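Local coordinates for protein GCN5-related N-acetyltransferase (Ralstonia eutropha JMP134, PDB 2Q0Y) that probably transfers acyl groups, most likely acetyl from acetyl-CoA, to an acceptor that has not been identified, at residues E20-E25 with I90-V95; I73-H78 with D85-I90. All blocks are in the same frame, centred on the assembly; numbering follows the deposited sequence.

Contact 1: residues E20-E25 with I90-V95; sequences EAMFRE and ILNLYV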
loop_
_atom_site.group_PDB
_atom_site.type_symbol
_atom_site.label_atom_id
_atom_site.label_comp_id
_atom_site.label_asym_id
_atom_site.label_seq_id
_atom_site.Cartn_x
_atom_site.Cartn_y
_atom_site.Cartn_z
ATOM N N GLU A 20 11.259 13.669 7.611
ATOM C CA GLU A 20 10.888 14.268 8.892
ATOM C C GLU A 20 10.168 15.602 8.684
ATOM O O GLU A 20 9.112 15.861 9.296
ATOM C CB GLU A 20 12.140 14.454 9.750
ATOM C CG GLU A 20 11.914 15.027 11.138
ATOM C CD GLU A 20 13.151 14.908 12.019
ATOM O OE1 GLU A 20 13.700 13.786 12.161
ATOM O OE2 GLU A 20 13.569 15.937 12.579
ATOM N N ALA A 21 10.735 16.446 7.820
ATOM C CA ALA A 21 10.164 17.792 7.582
ATOM C C ALA A 21 8.751 17.700 6.982
ATOM O O ALA A 21 7.845 18.415 7.412
ATOM C CB ALA A 21 11.085 18.639 6.684
HETATM N N MSE A 22 8.584 16.815 6.002
HETATM C CA MSE A 22 7.288 16.559 5.358
HETATM C C MSE A 22 6.224 16.149 6.382
HETATM O O MSE A 22 5.131 16.710 6.423
HETATM C CB MSE A 22 7.449 15.478 4.282
HETATM C CG MSE A 22 6.170 15.016 3.622
HETATM SE SE MSE A 22 6.383 13.376 2.614
HETATM C CE MSE A 22 6.541 12.127 4.117
ATOM N N PHE A 23 6.550 15.171 7.221
ATOM C CA PHE A 23 5.602 14.727 8.248
ATOM C C PHE A 23 5.372 15.756 9.350
ATOM O O PHE A 23 4.250 15.890 9.851
ATOM C CB PHE A 23 6.064 13.401 8.864
ATOM C CG PHE A 23 5.785 12.178 8.019
ATOM C CD1 PHE A 23 4.505 11.923 7.529
ATOM C CD2 PHE A 23 6.791 11.257 7.759
ATOM C CE1 PHE A 23 4.239 10.785 6.802
ATOM C CE2 PHE A 23 6.530 10.122 7.017
ATOM C CZ PHE A 23 5.251 9.888 6.542
ATOM N N ARG A 24 6.408 16.480 9.756
ATOM C CA ARG A 24 6.255 17.486 10.800
ATOM C C ARG A 24 5.317 18.567 10.308
ATOM O O ARG A 24 4.398 18.986 11.014
ATOM C CB ARG A 24 7.602 18.099 11.162
ATOM C CG ARG A 24 7.547 19.174 12.227
ATOM C CD ARG A 24 8.949 19.666 12.580
ATOM N NE ARG A 24 9.667 20.141 11.393
ATOM C CZ ARG A 24 10.985 20.044 11.194
ATOM N NH1 ARG A 24 11.787 19.506 12.117
ATOM N NH2 ARG A 24 11.513 20.498 10.059
ATOM N N GLU A 25 5.535 19.008 9.074
ATOM C CA GLU A 25 4.721 20.083 8.505
ATOM C C GLU A 25 3.275 19.618 8.293
ATOM O O GLU A 25 2.347 20.430 8.335
ATOM C CB GLU A 25 5.360 20.635 7.215
ATOM C CG GLU A 25 6.556 21.574 7.480
ATOM C CD GLU A 25 7.388 21.902 6.228
ATOM O OE1 GLU A 25 6.829 21.790 5.127
ATOM O OE2 GLU A 25 8.584 22.280 6.349
ATOM N N ILE A 90 5.239 6.357 -4.694
ATOM C CA ILE A 90 5.914 7.639 -4.548
ATOM C C ILE A 90 5.843 8.045 -3.085
ATOM O O ILE A 90 4.797 7.928 -2.449
ATOM C CB ILE A 90 5.273 8.728 -5.457
ATOM C CG1 ILE A 90 5.415 8.317 -6.924
ATOM C CG2 ILE A 90 5.896 10.108 -5.195
ATOM C CD1 ILE A 90 4.761 9.239 -7.901
ATOM N N LEU A 91 6.965 8.517 -2.558
ATOM C CA LEU A 91 7.048 8.931 -1.169
ATOM C C LEU A 91 8.105 10.011 -0.957
ATOM O O LEU A 91 8.976 10.239 -1.813
ATOM C CB LEU A 91 7.324 7.735 -0.239
ATOM C CG LEU A 91 8.693 7.065 -0.276
ATOM C CD1 LEU A 91 8.901 6.161 0.931
ATOM C CD2 LEU A 91 8.946 6.300 -1.574
ATOM N N ASN A 92 8.011 10.670 0.199
ATOM C CA ASN A 92 8.999 11.650 0.642
ATOM C C ASN A 92 9.208 12.854 -0.275
ATOM O O ASN A 92 10.297 13.421 -0.309
ATOM C CB ASN A 92 10.358 10.983 0.905
ATOM C CG ASN A 92 10.315 9.993 2.037
ATOM O OD1 ASN A 92 9.522 10.133 2.965
ATOM N ND2 ASN A 92 11.170 8.979 1.968
ATOM N N LEU A 93 8.160 13.286 -0.975
ATOM C CA LEU A 93 8.220 14.555 -1.706
ATOM C C LEU A 93 8.276 15.701 -0.708
ATOM O O LEU A 93 7.345 15.892 0.095
ATOM C CB LEU A 93 7.009 14.730 -2.626
ATOM C CG LEU A 93 6.952 16.094 -3.357
ATOM C CD1 LEU A 93 8.184 16.332 -4.212
ATOM C CD2 LEU A 93 5.713 16.215 -4.203
ATOM N N TYR A 94 9.366 16.458 -0.765
ATOM C CA TYR A 94 9.551 17.620 0.092
ATOM C C TYR A 94 10.165 18.731 -0.735
ATOM O O TYR A 94 11.137 18.503 -1.469
ATOM C CB TYR A 94 10.438 17.333 1.296
ATOM C CG TYR A 94 10.495 18.519 2.244
ATOM C CD1 TYR A 94 9.395 18.838 3.057
ATOM C CD2 TYR A 94 11.609 19.350 2.294
ATOM C CE1 TYR A 94 9.433 19.929 3.908
ATOM C CE2 TYR A 94 11.655 20.451 3.127
ATOM C CZ TYR A 94 10.557 20.743 3.941
ATOM O OH TYR A 94 10.614 21.834 4.770
ATOM N N VAL A 95 9.603 19.930 -0.599
ATOM C CA VAL A 95 10.152 21.118 -1.244
ATOM C C VAL A 95 10.458 22.193 -0.198
ATOM O O VAL A 95 9.606 22.542 0.624
ATOM C CB VAL A 95 9.184 21.689 -2.321
ATOM C CG1 VAL A 95 9.795 22.890 -3.008
ATOM C CG2 VAL A 95 8.807 20.649 -3.359
#

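Contact 2: residues I73-H78 with D85-I90; sequences IEWPPH and DKRGYI. With FMT (formic acid), chain G; FMT (formic acid), chain I.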
loop_
_atom_site.group_PDB
_atom_site.type_symbol
_atom_site.label_atom_id
_atom_site.label_comp_id
_atom_site.label_asym_id
_atom_site.label_seq_id
_atom_site.Cartn_x
_atom_site.Cartn_y
_atom_site.Cartn_z
ATOM N N ILE A 73 6.948 -1.663 -5.745
ATOM C CA ILE A 73 6.679 -2.628 -4.694
ATOM C C ILE A 73 5.975 -3.855 -5.232
ATOM O O ILE A 73 5.197 -3.772 -6.187
ATOM C CB ILE A 73 5.901 -2.003 -3.541
ATOM C CG1 ILE A 73 4.522 -1.540 -3.976
ATOM C CG2 ILE A 73 6.689 -0.795 -2.995
ATOM C CD1 ILE A 73 3.671 -0.997 -2.829
ATOM N N GLU A 74 6.255 -4.998 -4.614
ATOM C CA GLU A 74 5.548 -6.226 -4.944
ATOM C C GLU A 74 4.076 -6.082 -4.566
ATOM O O GLU A 74 3.759 -5.536 -3.525
ATOM C CB GLU A 74 6.169 -7.410 -4.203
ATOM C CG GLU A 74 7.537 -7.775 -4.709
ATOM C CD GLU A 74 8.042 -9.098 -4.129
ATOM O OE1 GLU A 74 7.421 -9.613 -3.163
ATOM O OE2 GLU A 74 9.059 -9.617 -4.654
ATOM N N TRP A 75 3.185 -6.554 -5.436
ATOM C CA TRP A 75 1.762 -6.463 -5.223
ATOM C C TRP A 75 1.046 -7.560 -6.011
ATOM O O TRP A 75 1.456 -7.873 -7.115
ATOM C CB TRP A 75 1.236 -5.090 -5.648
ATOM C CG TRP A 75 0.009 -4.740 -4.940
ATOM C CD1 TRP A 75 -1.268 -4.929 -5.356
ATOM C CD2 TRP A 75 -0.072 -4.194 -3.622
ATOM N NE1 TRP A 75 -2.153 -4.522 -4.379
ATOM C CE2 TRP A 75 -1.440 -4.069 -3.304
ATOM C CE3 TRP A 75 0.881 -3.805 -2.681
ATOM C CZ2 TRP A 75 -1.880 -3.560 -2.084
ATOM C CZ3 TRP A 75 0.443 -3.314 -1.457
ATOM C CH2 TRP A 75 -0.918 -3.178 -1.182
ATOM N N PRO A 76 -0.033 -8.140 -5.455
ATOM C CA PRO A 76 -0.778 -9.113 -6.280
ATOM C C PRO A 76 -1.354 -8.500 -7.551
ATOM O O PRO A 76 -1.845 -7.362 -7.523
ATOM C CB PRO A 76 -1.936 -9.543 -5.368
ATOM C CG PRO A 76 -2.043 -8.423 -4.355
ATOM C CD PRO A 76 -0.640 -7.991 -4.123
ATOM N N PRO A 77 -1.322 -9.249 -8.663
ATOM C CA PRO A 77 -2.056 -8.789 -9.845
ATOM C C PRO A 77 -3.459 -8.356 -9.446
ATOM O O PRO A 77 -4.089 -8.987 -8.583
ATOM C CB PRO A 77 -2.047 -10.022 -10.746
ATOM C CG PRO A 77 -0.705 -10.630 -10.427
ATOM C CD PRO A 77 -0.602 -10.503 -8.927
ATOM N N HIS A 78 -3.923 -7.274 -10.057
ATOM C CA HIS A 78 -5.043 -6.503 -9.554
ATOM C C HIS A 78 -5.805 -5.935 -10.743
ATOM O O HIS A 78 -5.231 -5.732 -11.794
ATOM C CB HIS A 78 -4.470 -5.373 -8.693
ATOM C CG HIS A 78 -5.495 -4.522 -8.013
ATOM N ND1 HIS A 78 -6.084 -3.436 -8.629
ATOM C CD2 HIS A 78 -6.024 -4.583 -6.767
ATOM C CE1 HIS A 78 -6.926 -2.865 -7.787
ATOM N NE2 HIS A 78 -6.916 -3.548 -6.654
ATOM N N ASP A 85 2.525 -7.952 -11.236
ATOM C CA ASP A 85 2.585 -8.251 -9.809
ATOM C C ASP A 85 3.410 -7.181 -9.067
ATOM O O ASP A 85 4.250 -7.481 -8.199
ATOM C CB ASP A 85 3.163 -9.651 -9.570
ATOM C CG ASP A 85 4.571 -9.817 -10.119
ATOM O OD1 ASP A 85 5.076 -8.922 -10.846
ATOM O OD2 ASP A 85 5.167 -10.866 -9.832
ATOM N N LYS A 86 3.154 -5.929 -9.418
ATOM C CA LYS A 86 3.879 -4.796 -8.856
ATOM C C LYS A 86 3.045 -3.527 -9.018
ATOM O O LYS A 86 2.119 -3.473 -9.847
ATOM C CB LYS A 86 5.243 -4.632 -9.529
ATOM C CG LYS A 86 5.178 -4.366 -11.018
ATOM C CD LYS A 86 6.532 -4.581 -11.712
ATOM C CE LYS A 86 6.414 -4.487 -13.248
ATOM N NZ LYS A 86 7.754 -4.633 -13.929
ATOM N N ARG A 87 3.371 -2.519 -8.213
ATOM C CA ARG A 87 2.889 -1.176 -8.453
ATOM C C ARG A 87 3.956 -0.150 -8.055
ATOM O O ARG A 87 4.856 -0.443 -7.261
ATOM C CB ARG A 87 1.523 -0.927 -7.788
ATOM C CG ARG A 87 1.408 -1.295 -6.376
ATOM C CD ARG A 87 0.026 -0.893 -5.796
ATOM N NE ARG A 87 -1.117 -1.628 -6.347
ATOM C CZ ARG A 87 -2.369 -1.513 -5.899
ATOM N NH1 ARG A 87 -2.647 -0.725 -4.866
ATOM N NH2 ARG A 87 -3.356 -2.194 -6.454
ATOM N N GLY A 88 3.884 1.019 -8.671
ATOM C CA GLY A 88 4.763 2.123 -8.325
ATOM C C GLY A 88 4.323 2.753 -7.021
ATOM O O GLY A 88 3.131 2.756 -6.685
ATOM N N TYR A 89 5.289 3.274 -6.271
ATOM C CA TYR A 89 5.012 3.965 -5.020
ATOM C C TYR A 89 5.877 5.227 -4.947
ATOM O O TYR A 89 7.090 5.162 -5.150
ATOM C CB TYR A 89 5.252 3.053 -3.797
ATOM C CG TYR A 89 4.840 3.738 -2.511
ATOM C CD1 TYR A 89 3.525 4.173 -2.341
ATOM C CD2 TYR A 89 5.736 3.959 -1.479
ATOM C CE1 TYR A 89 3.122 4.826 -1.203
ATOM C CE2 TYR A 89 5.329 4.623 -0.315
ATOM C CZ TYR A 89 4.019 5.062 -0.189
ATOM O OH TYR A 89 3.554 5.729 0.961
ATOM N N ILE A 90 5.239 6.357 -4.694
ATOM C CA ILE A 90 5.914 7.639 -4.548
ATOM C C ILE A 90 5.843 8.045 -3.085
ATOM O O ILE A 90 4.797 7.928 -2.449
ATOM C CB ILE A 90 5.273 8.728 -5.457
ATOM C CG1 ILE A 90 5.415 8.317 -6.924
ATOM C CG2 ILE A 90 5.896 10.108 -5.195
ATOM C CD1 ILE A 90 4.761 9.239 -7.901
HETATM C C FMT G . -5.643 -6.790 -3.257
HETATM O O1 FMT G . -4.816 -6.301 -3.975
HETATM O O2 FMT G . -6.815 -6.613 -3.478
HETATM C C FMT I . 7.062 -4.056 -17.619
HETATM O O1 FMT I . 5.988 -3.872 -18.205
HETATM O O2 FMT I . 7.145 -4.020 -16.384
#

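Contact 1: residues E20-E25 with I90-V95
Y94 CG stands anti to the backbone N (chi1 -174°), and the ring beyond it meets helix 12-25; in selenomethionine M22, CG takes the same relation (chi1 174°). A bend at chi3 (73°) carries M22 CE to 3.8 Å from N92 OD1, while SE rests 3.7 Å from N92 CA. The same methyl lies over the centre of the F23 ring. A21 is small enough for the helix to settle on the tyrosine: its CB makes a CH-pi contact over one face, 3.8 Å from the centroid. The phenol suits a position apolar along the ring and polar at the end. Here the first helix of the GNAT fold crosses strand 86-95; the axes of 20-25 and 90-95 come within 8.1 Å, nearly perpendicular. The positive phi of N92 distorts the strand, consistent with the splayed strand that receives acetyl-CoA in relatives. L93 N is hydrogen-bonded to an unidentified molecule, probably from the crystallisation liquor. R19 holds N92 OD1. At the helix end, Y94 OH donates to E25 OE2 at 2.6 Å, on the syn side of the carboxylate. E25 is modelled in two conformers; in this one OE1 also forms a salt bridge to R100.

Contact 2: residues I73-H78 with D85-I90
The loop end of the antiparallel hairpin of strands 63-74 and 86-95 is closed here, where I73 and R87 form a hydrogen-bonded pair: I73 N gives to R87 O at 2.9 Å and R87 N to I73 O at 3.0 Å. K86 CA adds a CA-H...O contact to I73 O. Beyond the regular strand, W75 N reaches D85 O at 3.1 Å, from above the carbonyl plane, and P77 packs its CD against D85 CB.

I73 and R87 turn their side chains to the same face of the sheet, so CG1 of the isoleucine lies 3.9 Å from CG of the arginine, whose aliphatic part suits this apolar neighbour. A bend at chi3 (67°) sets NE over the indole of W75, 3.4 Å from CD1, and the guanidinium follows. It lies flat on the five-membered ring, centres 3.6 Å apart and planes 19° apart, a cation-pi stack in which CD also makes a CH-pi contact. P76 CD lies against the opposite indole face, toward its rim. NH2, still beside W75 NE1, also stands 3.5 Å above the centre of the H78 ring, the two groups almost perpendicular (84°). Outside the segments, R87 NE is hydrogen-bonded to H81 NE2, and H78 ND1 to the backbone N of S80. W75 NE1 has a weak bond to a formic acid, and P77 O accepts from R19 of the second subunit.

The indole face and the imidazole face offer electron-rich surfaces to a buried guanidinium, while H81 accepts the hydrogen bond from its NE. A positive charge so close to H78, together with the N-H of S80 directed at ND1, would be expected to keep that imidazole neutral.

In the fold
Both contacts use strand 86-95, whose two segments share I90, with their centres about 22 Å apart. Contact 1 lies nearer the centre of the chain and joins a helix to the sheet, chiefly through side chains: methyl, selenium and phenol, with a charged group at its exposed end. Contact 2 lies toward the strand's beginning and joins neighbouring strands, so backbone bonds set its register, while an arginine stacked on an indole and set against an imidazole face holds the loop ends. Neither is wholly buried, and both reach the second subunit. There they come together: F23 of contact 1 meets, edge-to-face, the H78 ring of the neighbouring subunit's contact 2.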